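Local coordinates for cobalamin-binding protein (Desulfitobacterium hafniense, PDB 4JGI) that binds methylcobalamin and probably serves as the corrinoid-carrying component of an O-demethylase system, at residues A[130-135]-A[142-147]; A[134-139]-A[167-172]. All coordinates share one frame; numbering follows the deposited sequence.

The two helix segments, both on helix 129-139, overlap at Asp134 and Lys135, but the contacts use different side chains: Ile132 in interaction 1, Val136 and Lys137 in interaction 2. Their centres lie 8 Å apart. Interaction 1 sets the helix against strand 143-147 of the Rossmann-like sheet; interaction 2 sets its later turns against the loop between helix 151-166 and strand 174-178. Two approaches join them: Val144 CG2 to Val136 CG2 at 3.8 Å, and Val133 CG1 to Glu167 CG at 3.9 Å. The side chain of Leu146 in interaction 1 lies about 6 Å from the bound methylcobalamin, whereas that of Val136 in interaction 2 is about 13 Å from it.

Interaction 1: A[130-135]-A[142-147]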
# COMPACT_ATOMS: atom_id res chain seq x y z
N LYS A 130 17.96 -10.79 8.39
CA LYS A 130 17.81 -12.26 8.21
C LYS A 130 16.36 -12.74 8.33
O LYS A 130 15.87 -13.64 7.72
CB LYS A 130 18.65 -13.05 9.18
CG LYS A 130 20.11 -13.01 8.93
CD LYS A 130 20.90 -13.70 10.05
CE LYS A 130 22.38 -13.54 9.79
NZ LYS A 130 23.14 -13.78 11.04
N ILE A 131 15.62 -12.08 9.22
CA ILE A 131 14.17 -12.40 9.40
C ILE A 131 13.31 -11.98 8.21
O ILE A 131 12.40 -12.69 7.79
CB ILE A 131 13.67 -11.75 10.70
CG1 ILE A 131 14.50 -12.32 11.89
CG2 ILE A 131 12.16 -11.89 10.85
CD1 ILE A 131 13.85 -13.12 12.86
N ILE A 132 13.57 -10.79 7.66
CA ILE A 132 12.95 -10.41 6.40
C ILE A 132 13.25 -11.41 5.27
O ILE A 132 12.31 -11.86 4.63
CB ILE A 132 13.34 -9.01 5.96
CG1 ILE A 132 13.04 -7.92 7.08
CG2 ILE A 132 12.72 -8.64 4.60
CD1 ILE A 132 13.51 -6.54 6.77
N VAL A 133 14.54 -11.73 5.10
CA VAL A 133 14.88 -12.67 4.05
C VAL A 133 14.25 -14.04 4.25
O VAL A 133 13.68 -14.65 3.28
CB VAL A 133 16.40 -12.77 3.89
CG1 VAL A 133 16.79 -13.92 2.92
CG2 VAL A 133 16.98 -11.48 3.49
N ASP A 134 14.23 -14.56 5.48
CA ASP A 134 13.53 -15.82 5.75
C ASP A 134 12.05 -15.80 5.43
O ASP A 134 11.48 -16.74 4.83
CB ASP A 134 13.84 -16.32 7.17
CG ASP A 134 15.36 -16.83 7.29
OD1 ASP A 134 16.09 -16.98 6.27
OD2 ASP A 134 15.86 -17.05 8.41
N LYS A 135 11.39 -14.66 5.68
CA LYS A 135 10.00 -14.55 5.37
C LYS A 135 9.74 -14.54 3.84
O LYS A 135 8.81 -15.09 3.37
CB LYS A 135 9.40 -13.28 6.00
CG LYS A 135 7.87 -13.28 5.96
CD LYS A 135 7.26 -14.37 6.88
CE LYS A 135 5.79 -14.20 7.07
NZ LYS A 135 5.40 -15.25 8.09
N GLU A 142 5.32 -11.03 -4.07
CA GLU A 142 5.59 -10.16 -5.23
C GLU A 142 6.39 -8.91 -4.90
O GLU A 142 7.14 -8.36 -5.73
CB GLU A 142 4.26 -9.71 -5.82
CG GLU A 142 3.45 -10.74 -6.64
CD GLU A 142 2.84 -11.97 -5.94
OE1 GLU A 142 2.53 -12.01 -4.75
OE2 GLU A 142 2.66 -12.99 -6.66
N ILE A 143 6.17 -8.38 -3.69
CA ILE A 143 6.69 -7.08 -3.22
C ILE A 143 7.25 -7.20 -1.81
O ILE A 143 6.65 -7.89 -0.94
CB ILE A 143 5.58 -6.01 -3.22
CG1 ILE A 143 4.97 -5.88 -4.62
CG2 ILE A 143 6.13 -4.67 -2.72
CD1 ILE A 143 3.67 -5.10 -4.73
N VAL A 144 8.39 -6.57 -1.60
CA VAL A 144 8.94 -6.33 -0.28
C VAL A 144 8.91 -4.84 -0.03
O VAL A 144 9.40 -4.06 -0.85
CB VAL A 144 10.36 -6.84 -0.14
CG1 VAL A 144 10.92 -6.52 1.27
CG2 VAL A 144 10.38 -8.33 -0.34
N GLY A 145 8.25 -4.42 1.06
CA GLY A 145 8.16 -3.00 1.43
C GLY A 145 8.90 -2.77 2.74
O GLY A 145 8.69 -3.51 3.73
N LEU A 146 9.79 -1.81 2.71
CA LEU A 146 10.69 -1.51 3.78
C LEU A 146 10.50 -0.04 4.22
O LEU A 146 10.51 0.87 3.39
CB LEU A 146 12.15 -1.68 3.41
CG LEU A 146 12.51 -3.05 2.84
CD1 LEU A 146 13.95 -3.07 2.33
CD2 LEU A 146 12.26 -4.16 3.78
N SER A 147 10.33 0.14 5.53
CA SER A 147 10.19 1.46 6.19
C SER A 147 11.40 1.78 7.06
O SER A 147 11.87 0.93 7.76
CB SER A 147 8.86 1.48 7.02
OG SER A 147 8.53 2.80 7.49
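A 2.9 Å backbone bond from Asp134 N to Lys130 O spans the helical turn that carries Ile132, the residue that meets Val144 and Leu146 across the contact. This is helix-on-sheet packing in a Rossmann-like fold: helix 129-139 is the connection of a beta-alpha-beta crossover from strand 119-122 to strand 143-147, passing over strand 91-96 between them. The contact is wholly apolar and small, with 84 Å² buried in total, and the closest CA atoms, those of Ile132 and Val144, are 8.8 Å apart.

Ile132 reaches two strand residues with its two branches. CG2, anti to the backbone N, faces Val144, whose own CG1 is likewise anti to its N (chi1 178°). The other branch runs on fully extended (chi2 175°), sending CD1 to Leu146. These two side chains meet at a slant: the CB of Leu146 does not head for the helix, but CD2 turns in to touch. The two methyls that Ile132 meets, Val144 CG1 and Leu146 CD2, are themselves 3.7 Å apart and form one apolar patch. Ala95 and Thr160 also touch Ile132, from strand 91-96 and helix 151-166.

At its C-terminal end the strand reaches the cofactor: Ser147 OG is hydrogen-bonded to N3B of methylcobalamin. One residue earlier, Leu146 CD2 sits 4.0 Å from Ile132 CD1, while Ile132 CG2 keeps 4.3 Å from Val144 CG1.

Interaction 2: A[134-139]-A[167-172]; sequences DKVKEV and EGLRND
The side chain of Lys137 lies nearly perpendicular to that of Leu169, with the lysine's methylene chain passing the end of the leucine. The evidence is the approach of Lys137 CG to Leu169 CD1, at 3.8 Å. The same methyl also meets Val136 CG1 at 4.0 Å, but here valine and leucine pass side by side, pointing opposite ways, one from the helix and the other from the loop. Leu169 CD1 therefore packs against two successive helix residues, and the CA atoms of Lys137 and Leu169 come within 7.8 Å. Leu164 of helix 151-166 touches both Val136 and Leu169, extending this apolar patch inward.

Past CG the lysine stretches straight out, which carries its ammonium group past Leu169 to Glu167. Lys137 NZ donates to Glu167 OE1 at 3.2 Å, a hydrogen bond within a salt bridge. The glutamate comes in at a slant to the lysine, with a turn at its second torsion (-55°), and NZ meets OE1 from above the carboxylate, 59° out of its plane. Lys137 CE, the carbon bearing the ammonium group, also lies 4.1 Å from Glu167 CG, so the methylenes meet at one point beside the ion pair.

Between Glu167 and Leu169, Gly168 takes positive phi (72°) in a Schellman motif that ends helix 151-166. With the helix ended there, Glu167 and Leu169, on either side of the glycine, both direct their CB atoms at helix 129-139. Arg170 points away instead, and its NH2 pairs with Asp193.

With 177 Å² buried in total, the contact joins the later part of one crossover helix to the loop leaving the next. Its chemistry is graded: Val136 is buried, whereas Lys137 and Glu167 are exposed, so solvent probably screens their attraction. The tilt means the bond is not made in the carboxylate plane, so opposite charge probably contributes much of it.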
# COMPACT_ATOMS: atom_id res chain seq x y z
N ASP A 134 14.23 -14.56 5.48
CA ASP A 134 13.53 -15.82 5.75
C ASP A 134 12.05 -15.80 5.43
O ASP A 134 11.48 -16.74 4.83
CB ASP A 134 13.84 -16.32 7.17
CG ASP A 134 15.36 -16.83 7.29
OD1 ASP A 134 16.09 -16.98 6.27
OD2 ASP A 134 15.86 -17.05 8.41
N LYS A 135 11.39 -14.66 5.68
CA LYS A 135 10.00 -14.55 5.37
C LYS A 135 9.74 -14.54 3.84
O LYS A 135 8.81 -15.09 3.37
CB LYS A 135 9.40 -13.28 6.00
CG LYS A 135 7.87 -13.28 5.96
CD LYS A 135 7.26 -14.37 6.88
CE LYS A 135 5.79 -14.20 7.07
NZ LYS A 135 5.40 -15.25 8.09
N VAL A 136 10.64 -13.91 3.10
CA VAL A 136 10.54 -13.88 1.63
C VAL A 136 10.71 -15.30 1.09
O VAL A 136 9.93 -15.72 0.24
CB VAL A 136 11.58 -12.94 1.05
CG1 VAL A 136 11.70 -13.09 -0.45
CG2 VAL A 136 11.35 -11.50 1.41
N LYS A 137 11.66 -16.06 1.64
CA LYS A 137 11.76 -17.46 1.23
C LYS A 137 10.51 -18.28 1.50
O LYS A 137 10.15 -19.17 0.73
CB LYS A 137 12.94 -18.17 1.93
CG LYS A 137 14.30 -17.65 1.57
CD LYS A 137 15.36 -18.30 2.41
CE LYS A 137 16.72 -17.79 1.95
NZ LYS A 137 17.87 -18.59 2.42
N GLU A 138 9.88 -18.04 2.67
CA GLU A 138 8.69 -18.71 3.08
C GLU A 138 7.48 -18.45 2.24
O GLU A 138 6.72 -19.39 1.90
CB GLU A 138 8.42 -18.40 4.56
CG GLU A 138 7.22 -19.13 5.13
CD GLU A 138 6.85 -18.72 6.57
OE1 GLU A 138 7.62 -17.96 7.22
OE2 GLU A 138 5.81 -19.21 7.13
N VAL A 139 7.20 -17.19 1.91
CA VAL A 139 5.92 -16.84 1.31
C VAL A 139 6.00 -16.39 -0.16
O VAL A 139 5.00 -16.25 -0.84
CB VAL A 139 5.13 -15.85 2.18
CG1 VAL A 139 5.20 -16.23 3.65
CG2 VAL A 139 5.68 -14.45 2.08
N GLU A 167 20.84 -14.39 -2.10
CA GLU A 167 20.02 -15.57 -2.01
C GLU A 167 19.33 -15.87 -3.32
O GLU A 167 18.57 -16.80 -3.33
CB GLU A 167 18.96 -15.38 -0.90
CG GLU A 167 19.58 -15.23 0.47
CD GLU A 167 20.53 -16.41 0.82
OE1 GLU A 167 20.23 -17.60 0.52
OE2 GLU A 167 21.67 -16.16 1.30
N GLY A 168 19.54 -15.07 -4.39
CA GLY A 168 18.85 -15.36 -5.67
C GLY A 168 17.36 -15.07 -5.71
O GLY A 168 16.61 -15.60 -6.51
N LEU A 169 16.93 -14.26 -4.76
CA LEU A 169 15.50 -13.87 -4.64
C LEU A 169 15.13 -12.50 -5.26
O LEU A 169 13.94 -12.25 -5.56
CB LEU A 169 15.07 -13.89 -3.18
CG LEU A 169 15.32 -15.22 -2.46
CD1 LEU A 169 15.17 -14.96 -0.96
CD2 LEU A 169 14.29 -16.23 -2.93
N ARG A 170 16.12 -11.63 -5.41
CA ARG A 170 15.89 -10.21 -5.74
C ARG A 170 15.21 -10.01 -7.08
O ARG A 170 14.37 -9.15 -7.28
CB ARG A 170 17.20 -9.45 -5.76
CG ARG A 170 17.11 -7.99 -6.31
CD ARG A 170 16.46 -7.23 -5.26
NE ARG A 170 16.40 -5.80 -5.76
CZ ARG A 170 15.37 -5.28 -6.41
NH1 ARG A 170 14.38 -6.04 -6.74
NH2 ARG A 170 15.27 -3.99 -6.59
N ASN A 171 15.58 -10.78 -8.06
CA ASN A 171 15.12 -10.48 -9.42
C ASN A 171 13.71 -10.92 -9.64
O ASN A 171 13.14 -10.58 -10.63
CB ASN A 171 16.00 -11.21 -10.40
CG ASN A 171 17.39 -10.64 -10.45
OD1 ASN A 171 17.62 -9.46 -10.21
ND2 ASN A 171 18.35 -11.52 -10.73
N ASP A 172 13.13 -11.71 -8.74
CA ASP A 172 11.77 -12.12 -8.88
C ASP A 172 10.78 -11.38 -7.95
O ASP A 172 9.63 -11.83 -7.77
CB ASP A 172 11.67 -13.63 -8.72
CG ASP A 172 12.28 -14.39 -9.93
OD1 ASP A 172 11.87 -14.13 -11.08
OD2 ASP A 172 13.19 -15.23 -9.72